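Local coordinates for protein pyrrolysyl-tRNA synthetase (Desulfitobacterium hafniense, PDB 3DSQ) that probably attaches pyrrolysine to its cognate tRNA at the expense of ATP, as a homodimeric class II aminoacyl-tRNA synthetase, at residues R21-M34 with F46-K58. Numbering follows the deposited sequence.
Sequences RLKELNASGEQLEM and FQGIEHQLMSQGK
Leu22 enters helix 39-68 as a knob into a hole, seated among Phe46, Ile49, Glu50 and Leu53, in a helix-on-helix contact on the N-terminal helices of this class II synthetase; the centre of the contact lies about 24 Å from the centre of the chain. Leu22 CD2 approaches Phe46 CE1 to 3.7 Å, oblique to the ring. One turn on, Leu25 and Leu53 meet through their CB atoms, 3.6 Å apart, while Leu53 CD1 fits against the methyl of Ala27. A Schellman motif with Asn26 as its C-prime residue ends helix 16-24 here, and the chain turns into a capping box formed by Ser28 and Gln31. Gln31 OE1 takes the N-H of Ser28 on a lone pair in the carbonyl plane, which helps to fix the turn of the amide and lays Gln31 NE2 3.6 Å from Ile49 CG2. Beyond it, Met34 SD rests on Ile49 CD1.

The polar flank belongs to Arg21. Its CG lies anti to the backbone N (chi1 179°) and the chain bends at chi2, carrying the alkyl part past the edge of the Phe46 ring and the guanidinium on to Glu50. Arg21 NE donates to Glu50 OE2 over 2.9 Å in a nearly straight hydrogen bond that is part of a salt bridge, and Leu25 CD2 covers one guanidinium face. NH1 forms a weaker bridge to Glu24 and also bonds Asn286, tying this helix to the C-terminal residues. A leucine here would probably leave Glu50 without the charge it meets across the contact and take from Glu24 its weak bridge. The carboxylate of Glu50 stands almost perpendicular to the guanidinium, 88° between planes, and OE2 accepts the N-H on its anti lone pair and lies only 6° out of the guanidinium plane.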
loop_
_atom_site.group_PDB
_atom_site.type_symbol
_atom_site.label_atom_id
_atom_site.label_comp_id
_atom_site.label_asym_id
_atom_site.label_seq_id
_atom_site.Cartn_x
_atom_site.Cartn_y
_atom_site.Cartn_z
ATOM N N ARG B 21 12.824 25.597 -1.559
ATOM C CA ARG B 21 13.067 25.094 -2.902
ATOM C C ARG B 21 14.343 24.235 -2.921
ATOM O O ARG B 21 14.355 23.123 -3.445
ATOM C CB ARG B 21 13.188 26.280 -3.873
ATOM C CG ARG B 21 13.478 25.909 -5.327
ATOM C CD ARG B 21 12.538 24.839 -5.846
ATOM N NE ARG B 21 12.657 24.653 -7.289
ATOM C CZ ARG B 21 12.002 23.727 -7.984
ATOM N NH1 ARG B 21 11.176 22.890 -7.372
ATOM N NH2 ARG B 21 12.164 23.650 -9.296
ATOM N N LEU B 22 15.408 24.752 -2.326
ATOM C CA LEU B 22 16.668 24.034 -2.269
ATOM C C LEU B 22 16.502 22.731 -1.498
ATOM O O LEU B 22 17.163 21.730 -1.801
ATOM C CB LEU B 22 17.744 24.910 -1.620
ATOM C CG LEU B 22 18.090 26.181 -2.410
ATOM C CD1 LEU B 22 19.150 26.968 -1.663
ATOM C CD2 LEU B 22 18.585 25.825 -3.821
ATOM N N LYS B 23 15.611 22.736 -0.507
ATOM C CA LYS B 23 15.378 21.531 0.282
ATOM C C LYS B 23 14.640 20.484 -0.539
ATOM O O LYS B 23 14.977 19.306 -0.486
ATOM C CB LYS B 23 14.582 21.845 1.554
ATOM C CG LYS B 23 15.367 21.633 2.837
ATOM C CD LYS B 23 14.447 21.421 4.042
ATOM C CE LYS B 23 15.256 21.177 5.312
ATOM N NZ LYS B 23 14.382 20.868 6.489
ATOM N N GLU B 24 13.634 20.911 -1.297
ATOM C CA GLU B 24 12.868 19.991 -2.137
ATOM C C GLU B 24 13.780 19.343 -3.175
ATOM O O GLU B 24 13.525 18.220 -3.631
ATOM C CB GLU B 24 11.778 20.717 -2.915
ATOM C CG GLU B 24 10.845 21.595 -2.114
ATOM C CD GLU B 24 9.781 22.203 -3.005
ATOM O OE1 GLU B 24 10.121 22.640 -4.125
ATOM O OE2 GLU B 24 8.610 22.248 -2.585
ATOM N N LEU B 25 14.804 20.089 -3.580
ATOM C CA LEU B 25 15.765 19.619 -4.567
ATOM C C LEU B 25 16.918 18.885 -3.895
ATOM O O LEU B 25 17.926 18.578 -4.530
ATOM C CB LEU B 25 16.303 20.802 -5.375
ATOM C CG LEU B 25 15.233 21.570 -6.145
ATOM C CD1 LEU B 25 15.821 22.786 -6.864
ATOM C CD2 LEU B 25 14.589 20.619 -7.124
ATOM N N ASN B 26 16.763 18.609 -2.605
ATOM C CA ASN B 26 17.776 17.906 -1.833
ATOM C C ASN B 26 19.163 18.540 -1.831
ATOM O O ASN B 26 20.174 17.857 -2.026
ATOM C CB ASN B 26 17.874 16.440 -2.291
ATOM C CG ASN B 26 16.649 15.629 -1.899
ATOM O OD1 ASN B 26 16.153 15.738 -0.772
ATOM N ND2 ASN B 26 16.158 14.810 -2.818
ATOM N N ALA B 27 19.213 19.849 -1.596
ATOM C CA ALA B 27 20.482 20.550 -1.534
ATOM C C ALA B 27 21.191 20.079 -0.264
ATOM O O ALA B 27 20.573 19.475 0.614
ATOM C CB ALA B 27 20.249 22.054 -1.480
ATOM N N SER B 28 22.484 20.354 -0.162
ATOM C CA SER B 28 23.230 19.938 1.011
ATOM C C SER B 28 23.026 20.921 2.147
ATOM O O SER B 28 22.618 22.060 1.926
ATOM C CB SER B 28 24.729 19.837 0.692
ATOM O OG SER B 28 25.245 21.084 0.272
ATOM N N GLY B 29 23.304 20.462 3.364
ATOM C CA GLY B 29 23.184 21.318 4.525
ATOM C C GLY B 29 24.130 22.495 4.381
ATOM O O GLY B 29 23.842 23.590 4.874
ATOM N N GLU B 30 25.260 22.286 3.704
ATOM C CA GLU B 30 26.215 23.377 3.513
ATOM C C GLU B 30 25.585 24.411 2.592
ATOM O O GLU B 30 25.617 25.609 2.875
ATOM C CB GLU B 30 27.529 22.864 2.909
ATOM C CG GLU B 30 28.659 23.887 2.948
ATOM C CD GLU B 30 29.993 23.329 2.461
ATOM O OE1 GLU B 30 30.088 22.954 1.273
ATOM O OE2 GLU B 30 30.947 23.267 3.268
ATOM N N GLN B 31 25.005 23.952 1.490
ATOM C CA GLN B 31 24.349 24.858 0.559
ATOM C C GLN B 31 23.193 25.600 1.244
ATOM O O GLN B 31 22.985 26.786 1.011
ATOM C CB GLN B 31 23.826 24.086 -0.646
ATOM C CG GLN B 31 24.928 23.433 -1.485
ATOM C CD GLN B 31 24.374 22.660 -2.670
ATOM O OE1 GLN B 31 23.555 21.752 -2.512
ATOM N NE2 GLN B 31 24.820 23.019 -3.865
ATOM N N LEU B 32 22.460 24.901 2.104
ATOM C CA LEU B 32 21.333 25.502 2.809
ATOM C C LEU B 32 21.772 26.602 3.768
ATOM O O LEU B 32 21.001 27.511 4.072
ATOM C CB LEU B 32 20.555 24.432 3.588
ATOM C CG LEU B 32 19.781 23.381 2.787
ATOM C CD1 LEU B 32 19.049 22.459 3.747
ATOM C CD2 LEU B 32 18.778 24.055 1.850
ATOM N N GLU B 33 23.016 26.529 4.230
ATOM C CA GLU B 33 23.526 27.509 5.184
ATOM C C GLU B 33 24.399 28.609 4.593
ATOM O O GLU B 33 25.093 29.307 5.323
ATOM C CB GLU B 33 24.295 26.785 6.296
ATOM C CG GLU B 33 23.452 25.757 7.033
ATOM C CD GLU B 33 22.198 26.368 7.644
ATOM O OE1 GLU B 33 22.324 27.143 8.618
ATOM O OE2 GLU B 33 21.083 26.079 7.145
ATOM N N MET B 34 24.352 28.780 3.277
ATOM C CA MET B 34 25.160 29.805 2.615
ATOM C C MET B 34 24.663 31.233 2.795
ATOM O O MET B 34 23.462 31.506 2.738
ATOM C CB MET B 34 25.277 29.507 1.126
ATOM C CG MET B 34 26.165 28.325 0.821
ATOM S SD MET B 34 26.129 27.939 -0.909
ATOM C CE MET B 34 27.286 29.183 -1.560
ATOM N N PHE B 46 21.399 31.533 -5.944
ATOM C CA PHE B 46 20.268 30.624 -5.820
ATOM C C PHE B 46 19.916 29.973 -7.141
ATOM O O PHE B 46 19.724 28.759 -7.226
ATOM C CB PHE B 46 19.038 31.367 -5.303
ATOM C CG PHE B 46 17.786 30.565 -5.389
ATOM C CD1 PHE B 46 17.565 29.512 -4.509
ATOM C CD2 PHE B 46 16.844 30.831 -6.378
ATOM C CE1 PHE B 46 16.424 28.735 -4.611
ATOM C CE2 PHE B 46 15.696 30.058 -6.489
ATOM C CZ PHE B 46 15.484 29.004 -5.602
ATOM N N GLN B 47 19.822 30.813 -8.164
ATOM C CA GLN B 47 19.485 30.389 -9.508
ATOM C C GLN B 47 20.480 29.349 -10.022
ATOM O O GLN B 47 20.096 28.344 -10.630
ATOM C CB GLN B 47 19.473 31.614 -10.423
ATOM C CG GLN B 47 18.556 31.503 -11.616
ATOM C CD GLN B 47 18.475 32.800 -12.405
ATOM O OE1 GLN B 47 18.215 33.871 -11.842
ATOM N NE2 GLN B 47 18.687 32.711 -13.717
ATOM N N GLY B 48 21.759 29.594 -9.766
ATOM C CA GLY B 48 22.792 28.675 -10.216
ATOM C C GLY B 48 22.744 27.334 -9.513
ATOM O O GLY B 48 22.870 26.288 -10.154
ATOM N N ILE B 49 22.566 27.357 -8.194
ATOM C CA ILE B 49 22.490 26.123 -7.423
ATOM C C ILE B 49 21.221 25.354 -7.785
ATOM O O ILE B 49 21.261 24.142 -8.000
ATOM C CB ILE B 49 22.515 26.411 -5.907
ATOM C CG1 ILE B 49 23.877 27.006 -5.524
ATOM C CG2 ILE B 49 22.230 25.134 -5.119
ATOM C CD1 ILE B 49 23.979 27.409 -4.066
ATOM N N GLU B 50 20.092 26.053 -7.856
ATOM C CA GLU B 50 18.846 25.389 -8.213
ATOM C C GLU B 50 19.041 24.666 -9.546
ATOM O O GLU B 50 18.719 23.486 -9.681
ATOM C CB GLU B 50 17.711 26.402 -8.350
ATOM C CG GLU B 50 16.414 25.780 -8.843
ATOM C CD GLU B 50 15.348 26.816 -9.162
ATOM O OE1 GLU B 50 15.682 27.805 -9.843
ATOM O OE2 GLU B 50 14.184 26.632 -8.749
ATOM N N HIS B 51 19.575 25.395 -10.520
ATOM C CA HIS B 51 19.825 24.871 -11.857
ATOM C C HIS B 51 20.549 23.529 -11.838
ATOM O O HIS B 51 20.159 22.602 -12.537
ATOM C CB HIS B 51 20.653 25.869 -12.667
ATOM C CG HIS B 51 20.931 25.418 -14.065
ATOM N ND1 HIS B 51 19.969 25.428 -15.055
ATOM C CD2 HIS B 51 22.049 24.902 -14.630
ATOM C CE1 HIS B 51 20.483 24.937 -16.168
ATOM N NE2 HIS B 51 21.742 24.610 -15.937
ATOM N N GLN B 52 21.614 23.446 -11.046
ATOM C CA GLN B 52 22.400 22.228 -10.910
ATOM C C GLN B 52 21.593 21.128 -10.219
ATOM O O GLN B 52 21.706 19.952 -10.570
ATOM C CB GLN B 52 23.669 22.511 -10.101
ATOM C CG GLN B 52 24.483 21.262 -9.735
ATOM C CD GLN B 52 25.073 20.557 -10.949
ATOM O OE1 GLN B 52 25.834 21.151 -11.715
ATOM N NE2 GLN B 52 24.726 19.284 -11.129
ATOM N N LEU B 53 20.784 21.502 -9.229
ATOM C CA LEU B 53 19.984 20.501 -8.526
ATOM C C LEU B 53 18.896 19.952 -9.437
ATOM O O LEU B 53 18.604 18.755 -9.422
ATOM C CB LEU B 53 19.363 21.090 -7.251
ATOM C CG LEU B 53 20.370 21.548 -6.189
ATOM C CD1 LEU B 53 19.639 22.134 -4.973
ATOM C CD2 LEU B 53 21.242 20.369 -5.783
ATOM N N MET B 54 18.298 20.818 -10.240
ATOM C CA MET B 54 17.254 20.354 -11.142
ATOM C C MET B 54 17.861 19.379 -12.144
ATOM O O MET B 54 17.262 18.349 -12.468
ATOM C CB MET B 54 16.596 21.536 -11.852
ATOM C CG MET B 54 15.780 22.408 -10.892
ATOM S SD MET B 54 15.104 23.894 -11.644
ATOM C CE MET B 54 13.508 23.405 -11.993
ATOM N N SER B 55 19.068 19.698 -12.604
ATOM C CA SER B 55 19.773 18.852 -13.560
ATOM C C SER B 55 20.006 17.481 -12.940
ATOM O O SER B 55 19.712 16.459 -13.552
ATOM C CB SER B 55 21.115 19.492 -13.943
ATOM O OG SER B 55 21.847 18.643 -14.811
ATOM N N GLN B 56 20.538 17.460 -11.724
ATOM C CA GLN B 56 20.785 16.201 -11.031
ATOM C C GLN B 56 19.488 15.408 -10.874
ATOM O O GLN B 56 19.465 14.194 -11.067
ATOM C CB GLN B 56 21.408 16.470 -9.661
ATOM C CG GLN B 56 22.887 16.815 -9.729
ATOM C CD GLN B 56 23.431 17.341 -8.416
ATOM O OE1 GLN B 56 23.041 16.889 -7.337
ATOM N NE2 GLN B 56 24.353 18.297 -8.502
ATOM N N GLY B 57 18.404 16.103 -10.537
ATOM C CA GLY B 57 17.123 15.433 -10.375
ATOM C C GLY B 57 16.625 14.774 -11.650
ATOM O O GLY B 57 16.080 13.673 -11.612
ATOM N N LYS B 58 16.798 15.451 -12.781
ATOM C CA LYS B 58 16.377 14.906 -14.067
ATOM C C LYS B 58 17.169 13.645 -14.407
ATOM O O LYS B 58 16.613 12.700 -14.950
ATOM C CB LYS B 58 16.562 15.949 -15.177
ATOM C CG LYS B 58 15.442 16.979 -15.265
ATOM C CD LYS B 58 15.847 18.193 -16.105
ATOM C CE LYS B 58 16.322 17.812 -17.510
ATOM N NZ LYS B 58 15.250 17.221 -18.373
#